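PDB 1GYH: arabinan endo-1,5-alpha-l-arabinosidase A from Cellvibrio cellulosa, which catalyses the endo-hydrolysis of alpha-1,5-linked arabinan, releasing almost exclusively arabinotriose, in the breakdown of plant cell walls. Local coordinates for residues 111-115 and 160-164; 149-155 and 168-174; 256-262 and 275-281; 206-210 and 220-224. All coordinates share one frame. Residues are numbered along the deposited sequence.

Contact 1 of 4, residues 111-115 and 160-164; sequences DKGIV and LTRPA
Arg162, folded back over its own loop, makes the hydrogen bonds between these segments, while Val115 supplies as much of the buried surface. Residues 111-115 are the irregular end of a strand, with psi near 0° at Lys112 and positive phi at Gly113, and the chain turns a corner at Val115; 160-164 form an irregular loop. The touching parts point within 22° of each other, and Val115 CA lies 4.6 Å from Arg162 CA. Arg162 has chi1 and chi2 between the standard wells (-99° and 107°), a trans chi3 and chi4 of 110°. So bent, Arg162 NH1 donates to Thr161 O (3.0 Å) and to Lys112 O (3.0 Å), with a weak second bond from Arg162 NH2 to Lys112 O (3.2 Å). Ile114 O sits over one guanidinium face. Here the bonding joins two successive blades of the five-bladed beta-propeller, strand 110-118 being outermost in one and the loop joining two strands of the next. Gly113 (phi 88°, psi -158°) adopts a conformation that calls for glycine; its N is weakly bonded to OD1 of Asp111 (chi1 t) at 3.3 Å. Lys112 is mmtt, its amine leading away but CB lying 4.1 Å from CG2 of Thr161 (p). Val115 (t) places CG2 3.4 Å from Thr161 O, and its O meets Pro163 CD at 3.2 Å.

Contact 2 of 4, residues 149-155 and 168-174; sequences GGLKLFK and EWHSIAK
Strands 151-155 and 169-173 pair antiparallel, their axes 4.6 Å apart at closest and their directions 148° apart. Leu153 and His170 form a hydrogen-bonded pair, N to O 2.9 Å both ways; Lys152-Ser171 and Phe154-Trp169 are non-hydrogen-bonded pairs. Lys155 N to Glu168 O (3.0 Å) extends the pairing. At Ile172 (phi -121°, psi -29°) a beta bulge shifts the register by one, so that Leu151 N binds Ala173 O (2.8 Å) while Ile172 N binds Leu151 O (3.1 Å). Gly150, with positive phi, enters where a CB would strike Ala173 O.

On the face of Lys152 and Phe154, the ring of Phe154 (chi1 p) makes an offset stack with the six-membered ring of Trp169 (chi1 m), centroids 4.9 Å apart and planes at 19°, and Phe154 CB lies over the indole's five-membered ring, 3.6 Å from its centroid. Lys152 (mmtt) donates from NZ to Ser171 OG (2.9 Å). On the other face, Leu151 CD1 meets Ala173 CB at 4.0 Å. Lys155 NZ, also hydrogen-bonded to Gln139, forms with Glu168 OE1 a long salt bridge (3.7 Å) that a water spans, while His170 NE2 holds Glu168 OE2 (2.9 Å).

This is the outer strand pair of one propeller blade: strand 140-144 flanks 151-155 on the inner side, Phe154 and Trp169 face strand 110-118 of the preceding blade, and Leu151 and Ala173 pack on strand 191-199 of the following one.

Contact 3 of 4, residues 256-262 and 275-281; sequences RWVGLGH and VLHAYEA
Five backbone hydrogen bonds join 256-262 to 275-281, two strands of a beta hairpin in one blade of the five-bladed propeller. The shortest run from Ala281 N to Arg256 O and from Val258 N to Tyr279 O, both 2.9 Å; Gly261 N to His277 O (3.0 Å), Tyr279 N to Gly259 O (3.1 Å) and His277 N to Gly261 O (3.3 Å) follow. The strands are antiparallel at 150°, their axes 4.8 Å apart at closest approach, with a one-residue beta bulge between the Trp257-Glu280 and Leu260-Ala278 pairs; Gly259 and Gly261 have backbone angles that call for glycine. His262, probably a calcium ligand, touches Asp9, the likely general base, whose N is bonded by His277 ND1. Tyr279 OH binds His8, and weakly accepts from His277 NE2 (3.1 Å). On the face of Trp257, Leu260, Ala278 and Glu280, Leu260 (pp) sets CB 3.7 Å from Ala278 CB, and Glu280 CG lies over the six-membered ring of Trp257 (chi1 m), a CH-pi contact 4.1 Å from its centroid.

Contact 4 of 4, residues 206-210 and 220-224; sequences FASWG and YHLVV
Trp209, Val223 and Tyr220 bury more of their surface here than any other residues of 206-210 and 220-224. Trp209 (chi1 -86°, chi2 9°) lays the face of its indole against Val223 (chi1 m): CG2 of the valine stands 3.7 Å from the centroid of the five-membered ring, 9° off its normal, a CH-pi contact, and CG1 of Val223 is 3.7 Å from Trp209 CE3. His221 (chi1 p) covers the root of the tryptophan, CE1 lying 3.6 Å from Trp209 CB.

Trp209, Val223 and His221 share one face of an antiparallel hairpin, the second and third strands of a propeller blade, with axes 4.7 Å apart and directions at 141°. Ala207-Val223 and Trp209-His221 are the hydrogen-bonded pairs: Ala207 N to Val223 O is 3.1 Å, Val223 N to Ala207 O 3.0 Å, Trp209 N to His221 O 2.9 Å and His221 N to Trp209 O 3.1 Å. Phe206-Val224 and Ser208-Leu222 are non-hydrogen-bonded pairs on the opposite face.

Tyr220, just before its strand, has an off-well chi1 of -144°, and its CE1 comes 3.6 Å from Ser208 CB. Its OH bonds to Glu192, the likely proton donor, while Ser208 OG (chi1 m) bonds to the backbone N of His262, so this end of the hairpin borders the active site. Farther along, Phe206 (chi1 m) receives CG2 of Val224 over one ring face, 4.0 Å from Phe206 CE1.

How the contacts relate
The four contacts illustrate how a propeller changes its chemistry with position. Contacts 3 and 4 are buried, belong to successive blades and touch: His262 N lies 2.8 Å from Ser208 OG, and Leu260 N lies 3.1 Å from Tyr220 O. Both bring polar side chains to what is probably the catalytic centre. Contact 2, partly buried, is also a strand pair, but an outer one with a long salt bridge; it reaches contact 4 through apolar packing, Leu151 CD1 to Ala207 CB at 4.1 Å. Contact 1 is at the surface and pairs no strands; its cross-segment hydrogen bonds come from a guanidinium. It joins contact 2 through Ala164 N to Lys155 O (2.8 Å, probable hydrogen bond) and through Val115 and Pro163 packing on Phe154.

Contact 1 of 4, residues 111-115 and 160-164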
# COMPACT_ATOMS: atom_id res chain seq x y z
N ASP A 111 17.05 -7.76 -7.59
CA ASP A 111 15.86 -7.36 -8.38
C ASP A 111 15.50 -8.49 -9.33
O ASP A 111 16.36 -9.08 -9.95
CB ASP A 111 16.15 -6.09 -9.19
CG ASP A 111 14.90 -5.50 -9.81
OD1 ASP A 111 13.79 -5.63 -9.23
OD2 ASP A 111 14.95 -4.87 -10.88
N LYS A 112 14.21 -8.75 -9.44
CA LYS A 112 13.66 -9.77 -10.30
C LYS A 112 12.87 -9.15 -11.48
O LYS A 112 12.34 -9.88 -12.33
CB LYS A 112 12.76 -10.69 -9.44
CG LYS A 112 13.48 -11.30 -8.20
CD LYS A 112 14.66 -12.14 -8.58
CE LYS A 112 15.38 -12.70 -7.36
NZ LYS A 112 16.48 -13.62 -7.73
N GLY A 113 12.81 -7.81 -11.54
CA GLY A 113 12.20 -7.11 -12.67
C GLY A 113 10.69 -6.85 -12.57
O GLY A 113 10.08 -6.83 -11.48
N ILE A 114 10.08 -6.66 -13.73
CA ILE A 114 8.73 -6.19 -13.84
C ILE A 114 7.71 -7.31 -13.69
O ILE A 114 7.72 -8.27 -14.46
CB ILE A 114 8.52 -5.47 -15.20
CG1 ILE A 114 9.42 -4.20 -15.27
CG2 ILE A 114 7.06 -5.17 -15.40
CD1 ILE A 114 9.46 -3.60 -16.67
N VAL A 115 6.84 -7.15 -12.71
CA VAL A 115 5.71 -8.05 -12.48
C VAL A 115 4.57 -7.71 -13.43
O VAL A 115 4.04 -8.56 -14.12
CB VAL A 115 5.20 -7.94 -11.02
CG1 VAL A 115 4.04 -8.90 -10.78
CG2 VAL A 115 6.34 -8.20 -9.98
N LEU A 160 6.20 -15.96 -7.35
CA LEU A 160 5.67 -14.64 -6.99
C LEU A 160 6.32 -13.45 -7.75
O LEU A 160 6.29 -12.30 -7.27
CB LEU A 160 5.74 -14.38 -5.49
CG LEU A 160 5.30 -15.52 -4.56
CD1 LEU A 160 5.38 -15.06 -3.12
CD2 LEU A 160 3.94 -16.00 -4.84
N THR A 161 6.84 -13.70 -8.95
CA THR A 161 7.47 -12.61 -9.73
C THR A 161 6.71 -12.14 -10.98
O THR A 161 7.07 -11.11 -11.54
CB THR A 161 8.91 -12.99 -10.14
OG1 THR A 161 8.89 -14.12 -11.01
CG2 THR A 161 9.74 -13.43 -8.91
N ARG A 162 5.72 -12.91 -11.42
CA ARG A 162 4.92 -12.57 -12.59
C ARG A 162 3.50 -13.11 -12.45
O ARG A 162 3.26 -14.02 -11.63
CB ARG A 162 5.55 -13.16 -13.88
CG ARG A 162 6.43 -12.09 -14.71
CD ARG A 162 7.80 -12.41 -14.56
NE ARG A 162 8.86 -11.60 -15.17
CZ ARG A 162 9.72 -10.84 -14.49
NH1 ARG A 162 9.50 -10.57 -13.20
NH2 ARG A 162 10.77 -10.28 -15.11
N PRO A 163 2.56 -12.62 -13.27
CA PRO A 163 1.21 -13.22 -13.31
C PRO A 163 1.27 -14.72 -13.63
O PRO A 163 2.09 -15.12 -14.47
CB PRO A 163 0.50 -12.46 -14.44
CG PRO A 163 1.28 -11.12 -14.52
CD PRO A 163 2.70 -11.49 -14.22
N ALA A 164 0.48 -15.54 -12.92
CA ALA A 164 0.33 -16.95 -13.28
C ALA A 164 -0.20 -17.02 -14.70
O ALA A 164 -0.93 -16.13 -15.12
CB ALA A 164 -0.64 -17.66 -12.31

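Contact 2 of 4, residues 149-155 and 168-174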
# COMPACT_ATOMS: atom_id res chain seq x y z
N GLY A 149 -9.54 2.89 -14.40
CA GLY A 149 -10.65 1.95 -14.21
C GLY A 149 -10.62 1.17 -12.88
O GLY A 149 -11.27 0.11 -12.74
N GLY A 150 -9.86 1.69 -11.92
CA GLY A 150 -9.86 1.25 -10.53
C GLY A 150 -8.87 0.17 -10.11
O GLY A 150 -7.75 0.06 -10.62
N LEU A 151 -9.32 -0.67 -9.16
CA LEU A 151 -8.45 -1.59 -8.44
C LEU A 151 -8.67 -3.01 -8.94
O LEU A 151 -9.79 -3.44 -9.15
CB LEU A 151 -8.67 -1.47 -6.94
CG LEU A 151 -8.78 -0.08 -6.35
CD1 LEU A 151 -8.87 -0.10 -4.82
CD2 LEU A 151 -7.57 0.83 -6.80
N LYS A 152 -7.57 -3.72 -9.13
CA LYS A 152 -7.56 -5.04 -9.72
C LYS A 152 -6.84 -6.06 -8.85
O LYS A 152 -6.01 -5.72 -8.00
CB LYS A 152 -6.83 -5.06 -11.08
CG LYS A 152 -7.32 -4.08 -12.18
CD LYS A 152 -8.57 -4.54 -12.82
CE LYS A 152 -8.96 -3.71 -14.09
NZ LYS A 152 -10.33 -4.11 -14.52
N LEU A 153 -7.16 -7.32 -9.08
CA LEU A 153 -6.58 -8.46 -8.40
C LEU A 153 -6.20 -9.51 -9.40
O LEU A 153 -7.02 -9.87 -10.22
CB LEU A 153 -7.62 -9.06 -7.41
CG LEU A 153 -7.14 -10.19 -6.52
CD1 LEU A 153 -6.38 -9.62 -5.31
CD2 LEU A 153 -8.31 -11.16 -6.07
N PHE A 154 -4.99 -10.04 -9.35
CA PHE A 154 -4.63 -11.12 -10.26
C PHE A 154 -3.81 -12.17 -9.58
O PHE A 154 -3.13 -11.89 -8.60
CB PHE A 154 -3.91 -10.64 -11.58
CG PHE A 154 -2.53 -10.09 -11.36
CD1 PHE A 154 -2.36 -8.74 -11.06
CD2 PHE A 154 -1.40 -10.89 -11.47
CE1 PHE A 154 -1.13 -8.21 -10.81
CE2 PHE A 154 -0.11 -10.34 -11.25
CZ PHE A 154 0.00 -9.00 -10.92
N LYS A 155 -3.87 -13.37 -10.12
CA LYS A 155 -3.13 -14.50 -9.54
C LYS A 155 -1.62 -14.51 -9.90
O LYS A 155 -1.23 -14.33 -11.08
CB LYS A 155 -3.80 -15.81 -9.92
CG LYS A 155 -3.29 -17.02 -9.10
CD LYS A 155 -4.36 -18.16 -9.15
CE LYS A 155 -4.14 -19.13 -10.21
NZ LYS A 155 -5.29 -20.20 -10.22
N GLU A 168 -5.42 -14.98 -14.56
CA GLU A 168 -6.73 -14.80 -13.92
C GLU A 168 -6.82 -13.49 -13.19
O GLU A 168 -6.07 -13.24 -12.21
CB GLU A 168 -7.02 -15.95 -12.92
CG GLU A 168 -8.48 -15.98 -12.43
CD GLU A 168 -8.78 -17.06 -11.38
OE1 GLU A 168 -8.08 -18.12 -11.39
OE2 GLU A 168 -9.72 -16.82 -10.56
N TRP A 169 -7.77 -12.66 -13.61
CA TRP A 169 -7.96 -11.32 -13.10
C TRP A 169 -9.36 -11.10 -12.60
O TRP A 169 -10.30 -11.68 -13.13
CB TRP A 169 -7.75 -10.30 -14.26
CG TRP A 169 -6.28 -10.11 -14.62
CD1 TRP A 169 -5.43 -11.06 -15.10
CD2 TRP A 169 -5.48 -8.90 -14.48
NE1 TRP A 169 -4.18 -10.52 -15.29
CE2 TRP A 169 -4.18 -9.21 -14.91
CE3 TRP A 169 -5.75 -7.61 -14.03
CZ2 TRP A 169 -3.14 -8.27 -14.91
CZ3 TRP A 169 -4.71 -6.65 -14.06
CH2 TRP A 169 -3.43 -7.00 -14.49
N HIS A 170 -9.49 -10.19 -11.65
CA HIS A 170 -10.76 -9.73 -11.11
C HIS A 170 -10.74 -8.24 -10.77
O HIS A 170 -9.80 -7.74 -10.10
CB HIS A 170 -11.15 -10.54 -9.81
CG HIS A 170 -11.19 -12.02 -10.01
ND1 HIS A 170 -12.30 -12.67 -10.51
CD2 HIS A 170 -10.23 -12.96 -9.86
CE1 HIS A 170 -12.02 -13.95 -10.67
NE2 HIS A 170 -10.78 -14.16 -10.26
N SER A 171 -11.78 -7.53 -11.15
CA SER A 171 -11.98 -6.17 -10.65
C SER A 171 -12.52 -6.25 -9.21
O SER A 171 -13.39 -7.08 -8.93
CB SER A 171 -12.96 -5.40 -11.52
OG SER A 171 -12.46 -5.28 -12.86
N ILE A 172 -12.02 -5.41 -8.31
CA ILE A 172 -12.43 -5.44 -6.90
C ILE A 172 -13.03 -4.12 -6.40
O ILE A 172 -13.86 -4.13 -5.50
CB ILE A 172 -11.30 -5.99 -5.96
CG1 ILE A 172 -10.01 -5.13 -5.99
CG2 ILE A 172 -11.03 -7.49 -6.29
CD1 ILE A 172 -8.87 -5.53 -5.01
N ALA A 173 -12.63 -2.96 -6.97
CA ALA A 173 -13.25 -1.70 -6.61
C ALA A 173 -13.09 -0.71 -7.75
O ALA A 173 -12.06 -0.71 -8.40
CB ALA A 173 -12.66 -1.11 -5.35
N LYS A 174 -14.09 0.15 -7.92
CA LYS A 174 -14.15 1.10 -9.05
C LYS A 174 -14.99 2.30 -8.68
O LYS A 174 -15.94 2.19 -7.88
CB LYS A 174 -14.79 0.44 -10.30
CG LYS A 174 -14.10 -0.77 -10.92
CD LYS A 174 -14.92 -1.21 -12.16
CE LYS A 174 -15.06 -2.67 -12.42
NZ LYS A 174 -16.10 -2.95 -13.51
O HOH W 1 -2.63 -14.49 -13.51
O HOH W 2 -6.28 -19.42 -12.45

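Contact 3 of 4, residues 256-262 and 275-281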
# COMPACT_ATOMS: atom_id res chain seq x y z
N ARG A 256 -6.14 18.76 12.98
CA ARG A 256 -4.72 18.57 13.22
C ARG A 256 -4.05 17.73 12.13
O ARG A 256 -2.84 17.88 11.89
CB ARG A 256 -4.45 17.96 14.61
CG ARG A 256 -4.55 18.92 15.77
CD ARG A 256 -4.47 18.28 17.19
NE ARG A 256 -5.39 17.16 17.34
CZ ARG A 256 -6.72 17.26 17.46
NH1 ARG A 256 -7.33 18.44 17.49
NH2 ARG A 256 -7.44 16.16 17.58
N TRP A 257 -4.84 16.86 11.48
CA TRP A 257 -4.36 15.85 10.53
C TRP A 257 -5.20 15.96 9.26
O TRP A 257 -6.31 15.43 9.18
CB TRP A 257 -4.44 14.44 11.13
CG TRP A 257 -3.64 14.36 12.35
CD1 TRP A 257 -4.10 14.50 13.63
CD2 TRP A 257 -2.21 14.23 12.44
NE1 TRP A 257 -3.05 14.44 14.51
CE2 TRP A 257 -1.88 14.30 13.82
CE3 TRP A 257 -1.17 14.06 11.50
CZ2 TRP A 257 -0.55 14.19 14.29
CZ3 TRP A 257 0.14 13.98 11.96
CH2 TRP A 257 0.44 14.03 13.36
N VAL A 258 -4.69 16.71 8.27
CA VAL A 258 -5.50 17.09 7.10
C VAL A 258 -5.17 16.18 5.96
O VAL A 258 -4.18 16.35 5.26
CB VAL A 258 -5.35 18.59 6.78
CG1 VAL A 258 -6.21 19.00 5.60
CG2 VAL A 258 -5.73 19.40 7.97
N GLY A 259 -5.99 15.14 5.83
CA GLY A 259 -5.74 14.05 4.93
C GLY A 259 -4.95 12.95 5.56
O GLY A 259 -3.99 13.21 6.30
N LEU A 260 -5.34 11.71 5.26
CA LEU A 260 -4.63 10.54 5.78
C LEU A 260 -4.99 9.33 4.96
O LEU A 260 -6.00 9.33 4.30
CB LEU A 260 -4.93 10.36 7.30
CG LEU A 260 -6.39 10.27 7.82
CD1 LEU A 260 -7.07 9.01 7.46
CD2 LEU A 260 -6.35 10.42 9.37
N GLY A 261 -4.16 8.31 4.93
CA GLY A 261 -4.47 7.18 4.10
C GLY A 261 -3.27 6.35 3.65
O GLY A 261 -2.23 6.30 4.33
N HIS A 262 -3.46 5.72 2.49
CA HIS A 262 -2.56 4.72 1.89
C HIS A 262 -2.07 3.73 2.93
O HIS A 262 -0.90 3.74 3.31
CB HIS A 262 -1.36 5.31 1.11
CG HIS A 262 -0.77 4.32 0.14
ND1 HIS A 262 -0.72 4.55 -1.22
CD2 HIS A 262 -0.35 3.05 0.32
CE1 HIS A 262 -0.23 3.48 -1.82
NE2 HIS A 262 -0.00 2.56 -0.91
N VAL A 275 -1.91 0.77 9.86
CA VAL A 275 -0.62 1.50 9.65
C VAL A 275 -0.87 2.47 8.47
O VAL A 275 -1.34 2.06 7.42
CB VAL A 275 0.53 0.53 9.34
CG1 VAL A 275 1.91 1.24 9.17
CG2 VAL A 275 0.70 -0.48 10.47
N LEU A 276 -0.61 3.75 8.66
CA LEU A 276 -0.93 4.77 7.64
C LEU A 276 -0.06 6.03 7.76
O LEU A 276 0.70 6.18 8.73
CB LEU A 276 -2.41 5.16 7.73
CG LEU A 276 -2.99 5.76 9.02
CD1 LEU A 276 -2.53 7.20 9.21
CD2 LEU A 276 -4.49 5.77 8.96
N HIS A 277 -0.15 6.92 6.77
CA HIS A 277 0.43 8.25 6.92
C HIS A 277 -0.66 9.30 7.06
O HIS A 277 -1.77 9.11 6.56
CB HIS A 277 1.43 8.61 5.81
CG HIS A 277 0.81 8.89 4.47
ND1 HIS A 277 0.94 8.02 3.40
CD2 HIS A 277 0.10 9.94 4.02
CE1 HIS A 277 0.33 8.53 2.35
NE2 HIS A 277 -0.21 9.68 2.69
N ALA A 278 -0.31 10.38 7.73
CA ALA A 278 -1.23 11.47 7.99
C ALA A 278 -0.49 12.80 7.95
O ALA A 278 0.57 12.94 8.55
CB ALA A 278 -1.95 11.25 9.35
N TYR A 279 -1.11 13.81 7.30
CA TYR A 279 -0.43 15.10 7.10
C TYR A 279 -0.65 16.08 8.27
O TYR A 279 -1.78 16.51 8.53
CB TYR A 279 -0.91 15.73 5.75
CG TYR A 279 -0.74 14.83 4.52
CD1 TYR A 279 0.52 14.63 3.90
CD2 TYR A 279 -1.82 14.18 3.95
CE1 TYR A 279 0.66 13.79 2.77
CE2 TYR A 279 -1.67 13.34 2.82
CZ TYR A 279 -0.43 13.15 2.21
OH TYR A 279 -0.28 12.31 1.06
N GLU A 280 0.42 16.47 8.95
CA GLU A 280 0.32 17.23 10.18
C GLU A 280 0.23 18.70 9.90
O GLU A 280 1.24 19.32 9.53
CB GLU A 280 1.56 16.98 11.07
CG GLU A 280 1.39 17.49 12.50
CD GLU A 280 2.52 17.10 13.44
OE1 GLU A 280 3.53 16.50 13.02
OE2 GLU A 280 2.40 17.43 14.64
N ALA A 281 -0.94 19.28 10.16
CA ALA A 281 -1.17 20.68 9.86
C ALA A 281 -0.23 21.62 10.59
O ALA A 281 0.16 22.64 10.03
CB ALA A 281 -2.61 21.07 10.13

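Contact 4 of 4, residues 206-210 and 220-224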
# COMPACT_ATOMS: atom_id res chain seq x y z
N PHE A 206 -9.38 -2.57 2.19
CA PHE A 206 -9.22 -1.18 2.51
C PHE A 206 -8.78 -0.41 1.23
O PHE A 206 -8.02 -0.93 0.44
CB PHE A 206 -8.12 -0.99 3.58
CG PHE A 206 -8.39 -1.70 4.89
CD1 PHE A 206 -9.08 -1.08 5.91
CD2 PHE A 206 -7.93 -2.99 5.10
CE1 PHE A 206 -9.35 -1.76 7.10
CE2 PHE A 206 -8.20 -3.66 6.31
CZ PHE A 206 -8.88 -3.03 7.30
N ALA A 207 -9.25 0.81 1.08
CA ALA A 207 -8.90 1.67 -0.04
C ALA A 207 -8.90 3.12 0.38
O ALA A 207 -9.59 3.52 1.33
CB ALA A 207 -9.88 1.46 -1.21
N SER A 208 -8.09 3.91 -0.33
CA SER A 208 -7.98 5.34 -0.09
C SER A 208 -8.84 6.08 -1.11
O SER A 208 -8.75 5.82 -2.30
CB SER A 208 -6.50 5.76 -0.15
OG SER A 208 -5.73 5.22 0.93
N TRP A 209 -9.69 6.99 -0.64
CA TRP A 209 -10.54 7.82 -1.49
C TRP A 209 -10.06 9.27 -1.39
O TRP A 209 -9.53 9.72 -0.35
CB TRP A 209 -12.02 7.76 -1.05
CG TRP A 209 -12.85 6.61 -1.61
CD1 TRP A 209 -12.42 5.52 -2.34
CD2 TRP A 209 -14.26 6.42 -1.43
NE1 TRP A 209 -13.49 4.70 -2.64
CE2 TRP A 209 -14.62 5.23 -2.11
CE3 TRP A 209 -15.27 7.14 -0.79
CZ2 TRP A 209 -15.94 4.77 -2.16
CZ3 TRP A 209 -16.59 6.66 -0.82
CH2 TRP A 209 -16.91 5.50 -1.50
N GLY A 210 -10.24 10.01 -2.47
CA GLY A 210 -10.00 11.45 -2.48
C GLY A 210 -8.57 11.80 -2.88
O GLY A 210 -7.86 10.95 -3.46
N TYR A 220 -7.99 13.14 1.35
CA TYR A 220 -7.60 11.73 1.45
C TYR A 220 -8.18 11.11 2.76
O TYR A 220 -8.08 11.69 3.83
CB TYR A 220 -6.09 11.60 1.50
CG TYR A 220 -5.40 10.43 0.82
CD1 TYR A 220 -5.75 10.01 -0.45
CD2 TYR A 220 -4.29 9.84 1.41
CE1 TYR A 220 -5.08 8.97 -1.09
CE2 TYR A 220 -3.59 8.79 0.77
CZ TYR A 220 -3.98 8.38 -0.49
OH TYR A 220 -3.31 7.37 -1.17
N HIS A 221 -8.79 9.95 2.60
CA HIS A 221 -9.36 9.18 3.75
C HIS A 221 -9.51 7.71 3.40
O HIS A 221 -9.29 7.30 2.25
CB HIS A 221 -10.70 9.78 4.20
CG HIS A 221 -11.80 9.68 3.18
ND1 HIS A 221 -11.86 10.49 2.06
CD2 HIS A 221 -12.91 8.90 3.13
CE1 HIS A 221 -12.95 10.20 1.36
NE2 HIS A 221 -13.62 9.26 2.02
N LEU A 222 -9.88 6.89 4.40
CA LEU A 222 -9.97 5.44 4.22
C LEU A 222 -11.40 4.93 4.31
O LEU A 222 -12.16 5.33 5.20
CB LEU A 222 -9.14 4.73 5.28
CG LEU A 222 -7.63 4.98 5.28
CD1 LEU A 222 -6.96 4.24 6.44
CD2 LEU A 222 -7.04 4.47 3.95
N VAL A 223 -11.73 4.05 3.38
CA VAL A 223 -12.97 3.31 3.32
C VAL A 223 -12.68 1.81 3.27
O VAL A 223 -11.52 1.37 3.04
CB VAL A 223 -13.85 3.68 2.07
CG1 VAL A 223 -14.25 5.15 2.13
CG2 VAL A 223 -13.17 3.35 0.77
N VAL A 224 -13.73 1.03 3.54
CA VAL A 224 -13.60 -0.43 3.66
C VAL A 224 -14.85 -1.16 3.11
O VAL A 224 -15.96 -0.64 3.15
CB VAL A 224 -13.34 -0.85 5.19
CG1 VAL A 224 -14.58 -0.67 6.03
CG2 VAL A 224 -12.87 -2.28 5.30